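Local coordinates for protein homoserine kinase (Listeria monocytogenes, PDB 3HUL) that probably catalyses the ATP-dependent phosphorylation of L-homoserine to O-phospho-L-homoserine on the pathway to threonine, at residues A[155-163]-A[272-281]. Sequence-based numbering, arbitrary orientation.
Sequences CALIAFIPK and IDADVLLLDV
Phe160 stands up from its own strand, and its side chain meets three residues of 272-281 in turn. CB of Phe160 lies 4.3 Å from CB of Ala274, which sits at the ring edge, near its plane. With CG anti to the carbonyl carbon (chi1 -75°), the ring runs alongside Val276, and Phe160 CD1 comes 4.1 Å from Val276 CG2. Farther out, Phe160 CE1 touches Val276 CG2 and Ile272 CD1, each 4.0 Å away, the Ile272 side chain crossing at about a right angle. On this face, Ile158 CG2 and Val276 CG1 are pressed unusually close, to 3.5 Å. The strands belong to the C-terminal four-stranded antiparallel sheet of this GHMP kinase, with 156-161 between 251-255 and 275-280, an outermost strand within this chain; helices 227-235 and 260-268 pack on the Phe160 face. Reciprocal backbone hydrogen bonds join Leu157 with Leu279, Ala159 with Leu277 and Ile161 with Asp275. The last pair is uneven: Ile161 N donates to Asp275 O at 2.8 Å, but the return bond from Asp275 N to Ile161 O is 3.0 Å and bent to 142°, its donor above the carbonyl plane. On the other face, Ile161, near Pro81 of the predicted ATP site, meets Leu277 CD2 through CD1 at 3.8 Å.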
loop_
_atom_site.group_PDB
_atom_site.type_symbol
_atom_site.label_atom_id
_atom_site.label_comp_id
_atom_site.label_asym_id
_atom_site.label_seq_id
_atom_site.Cartn_x
_atom_site.Cartn_y
_atom_site.Cartn_z
ATOM N N CYS A 155 -8.772 -10.883 8.510
ATOM C CA CYS A 155 -10.171 -10.741 8.919
ATOM C C CYS A 155 -10.990 -11.976 8.574
ATOM O O CYS A 155 -10.961 -12.441 7.422
ATOM C CB CYS A 155 -10.813 -9.528 8.246
ATOM S SG CYS A 155 -12.454 -9.058 8.864
ATOM N N ALA A 156 -11.707 -12.502 9.570
ATOM C CA ALA A 156 -12.772 -13.451 9.324
ATOM C C ALA A 156 -14.141 -12.832 9.633
ATOM O O ALA A 156 -14.244 -11.818 10.315
ATOM C CB ALA A 156 -12.563 -14.729 10.122
ATOM N N LEU A 157 -15.190 -13.413 9.088
ATOM C CA LEU A 157 -16.519 -12.869 9.346
ATOM C C LEU A 157 -17.457 -13.906 9.968
ATOM O O LEU A 157 -17.490 -15.068 9.556
ATOM C CB LEU A 157 -17.126 -12.307 8.071
ATOM C CG LEU A 157 -16.445 -11.054 7.507
ATOM C CD1 LEU A 157 -15.317 -11.468 6.536
ATOM C CD2 LEU A 157 -17.473 -10.208 6.822
ATOM N N ILE A 158 -18.205 -13.483 10.975
ATOM C CA ILE A 158 -19.243 -14.335 11.513
ATOM C C ILE A 158 -20.584 -13.763 11.099
ATOM O O ILE A 158 -20.928 -12.642 11.454
ATOM C CB ILE A 158 -19.150 -14.484 13.050
ATOM C CG1 ILE A 158 -17.991 -15.412 13.431
ATOM C CG2 ILE A 158 -20.435 -15.039 13.603
ATOM C CD1 ILE A 158 -16.675 -14.705 13.616
ATOM N N ALA A 159 -21.331 -14.550 10.340
ATOM C CA ALA A 159 -22.599 -14.109 9.784
ATOM C C ALA A 159 -23.765 -14.684 10.585
ATOM O O ALA A 159 -23.880 -15.910 10.746
ATOM C CB ALA A 159 -22.701 -14.551 8.337
ATOM N N PHE A 160 -24.622 -13.804 11.081
ATOM C CA PHE A 160 -25.919 -14.232 11.587
ATOM C C PHE A 160 -26.886 -14.191 10.428
ATOM O O PHE A 160 -27.332 -13.114 10.020
ATOM C CB PHE A 160 -26.436 -13.280 12.647
ATOM C CG PHE A 160 -25.759 -13.395 13.965
ATOM C CD1 PHE A 160 -26.352 -14.104 14.996
ATOM C CD2 PHE A 160 -24.539 -12.742 14.202
ATOM C CE1 PHE A 160 -25.752 -14.179 16.245
ATOM C CE2 PHE A 160 -23.928 -12.814 15.437
ATOM C CZ PHE A 160 -24.531 -13.541 16.464
ATOM N N ILE A 161 -27.216 -15.358 9.895
ATOM C CA ILE A 161 -28.119 -15.435 8.770
ATOM C C ILE A 161 -29.530 -15.866 9.237
ATOM O O ILE A 161 -29.748 -17.053 9.526
ATOM C CB ILE A 161 -27.557 -16.392 7.724
ATOM C CG1 ILE A 161 -26.204 -15.858 7.232
ATOM C CG2 ILE A 161 -28.568 -16.606 6.579
ATOM C CD1 ILE A 161 -25.423 -16.853 6.474
ATOM N N PRO A 162 -30.476 -14.899 9.336
ATOM C CA PRO A 162 -31.853 -15.271 9.692
ATOM C C PRO A 162 -32.643 -15.629 8.435
ATOM O O PRO A 162 -32.088 -15.667 7.326
ATOM C CB PRO A 162 -32.412 -13.985 10.301
ATOM C CG PRO A 162 -31.709 -12.880 9.511
ATOM C CD PRO A 162 -30.390 -13.471 8.967
ATOM N N LYS A 163 -33.925 -15.901 8.625
ATOM C CA LYS A 163 -34.871 -16.157 7.544
ATOM C C LYS A 163 -35.055 -14.884 6.738
ATOM O O LYS A 163 -34.802 -13.786 7.251
ATOM C CB LYS A 163 -36.226 -16.563 8.164
ATOM C CG LYS A 163 -36.142 -17.839 9.039
ATOM C CD LYS A 163 -35.917 -19.044 8.154
ATOM C CE LYS A 163 -36.077 -20.352 8.911
ATOM N NZ LYS A 163 -35.774 -21.471 7.980
ATOM N N ILE A 272 -29.989 -16.769 19.273
ATOM C CA ILE A 272 -30.735 -15.867 18.439
ATOM C C ILE A 272 -31.236 -16.737 17.293
ATOM O O ILE A 272 -30.599 -17.725 16.917
ATOM C CB ILE A 272 -29.823 -14.680 18.000
ATOM C CG1 ILE A 272 -29.531 -13.781 19.204
ATOM C CG2 ILE A 272 -30.448 -13.853 16.886
ATOM C CD1 ILE A 272 -28.269 -12.956 19.071
ATOM N N ASP A 273 -32.401 -16.389 16.764
ATOM C CA ASP A 273 -32.998 -17.149 15.682
ATOM C C ASP A 273 -32.302 -16.868 14.341
ATOM O O ASP A 273 -32.808 -16.094 13.505
ATOM C CB ASP A 273 -34.502 -16.852 15.596
ATOM C CG ASP A 273 -35.238 -17.848 14.726
ATOM O OD1 ASP A 273 -34.668 -18.929 14.423
ATOM O OD2 ASP A 273 -36.385 -17.548 14.341
ATOM N N ALA A 274 -31.140 -17.497 14.152
ATOM C CA ALA A 274 -30.359 -17.352 12.926
ATOM C C ALA A 274 -29.248 -18.373 12.931
ATOM O O ALA A 274 -28.744 -18.727 13.988
ATOM C CB ALA A 274 -29.766 -15.938 12.837
ATOM N N ASP A 275 -28.863 -18.846 11.752
ATOM C CA ASP A 275 -27.689 -19.679 11.633
ATOM C C ASP A 275 -26.462 -18.774 11.811
ATOM O O ASP A 275 -26.426 -17.635 11.313
ATOM C CB ASP A 275 -27.680 -20.377 10.280
ATOM C CG ASP A 275 -28.851 -21.359 10.116
ATOM O OD1 ASP A 275 -29.177 -22.085 11.092
ATOM O OD2 ASP A 275 -29.440 -21.417 9.006
ATOM N N VAL A 276 -25.491 -19.262 12.562
ATOM C CA VAL A 276 -24.240 -18.557 12.752
ATOM C C VAL A 276 -23.174 -19.246 11.921
ATOM O O VAL A 276 -22.792 -20.389 12.211
ATOM C CB VAL A 276 -23.834 -18.531 14.201
ATOM C CG1 VAL A 276 -22.574 -17.686 14.356
ATOM C CG2 VAL A 276 -24.996 -17.948 15.057
ATOM N N LEU A 277 -22.716 -18.554 10.877
ATOM C CA LEU A 277 -21.815 -19.140 9.891
ATOM C C LEU A 277 -20.473 -18.432 9.877
ATOM O O LEU A 277 -20.396 -17.247 10.129
ATOM C CB LEU A 277 -22.442 -19.098 8.495
ATOM C CG LEU A 277 -23.110 -20.376 7.973
ATOM C CD1 LEU A 277 -24.281 -20.850 8.845
ATOM C CD2 LEU A 277 -23.583 -20.168 6.520
ATOM N N LEU A 278 -19.420 -19.177 9.591
ATOM C CA LEU A 278 -18.085 -18.605 9.498
ATOM C C LEU A 278 -17.742 -18.389 8.026
ATOM O O LEU A 278 -17.792 -19.310 7.203
ATOM C CB LEU A 278 -17.055 -19.498 10.206
ATOM C CG LEU A 278 -15.596 -19.069 10.413
ATOM C CD1 LEU A 278 -15.446 -17.630 10.853
ATOM C CD2 LEU A 278 -14.946 -19.982 11.451
ATOM N N LEU A 279 -17.440 -17.144 7.687
ATOM C CA LEU A 279 -17.080 -16.817 6.305
ATOM C C LEU A 279 -15.695 -16.211 6.260
ATOM O O LEU A 279 -15.284 -15.582 7.209
ATOM C CB LEU A 279 -18.089 -15.830 5.732
ATOM C CG LEU A 279 -19.568 -16.049 6.037
ATOM C CD1 LEU A 279 -20.345 -14.863 5.543
ATOM C CD2 LEU A 279 -20.116 -17.348 5.418
ATOM N N ASP A 280 -14.997 -16.392 5.141
ATOM C CA ASP A 280 -13.771 -15.688 4.891
ATOM C C ASP A 280 -13.948 -14.667 3.759
ATOM O O ASP A 280 -14.924 -14.729 2.999
ATOM C CB ASP A 280 -12.645 -16.675 4.561
ATOM C CG ASP A 280 -12.192 -17.485 5.785
ATOM O OD1 ASP A 280 -11.780 -16.898 6.803
ATOM O OD2 ASP A 280 -12.245 -18.718 5.725
ATOM N N VAL A 281 -12.988 -13.743 3.650
ATOM C CA VAL A 281 -12.840 -12.888 2.466
ATOM C C VAL A 281 -12.498 -13.789 1.293
ATOM O O VAL A 281 -11.611 -14.623 1.400
ATOM C CB VAL A 281 -11.742 -11.796 2.667
ATOM C CG1 VAL A 281 -11.459 -11.026 1.384
ATOM C CG2 VAL A 281 -12.132 -10.811 3.832
HETATM O O HOH W 1 -10.939 -14.062 5.635
#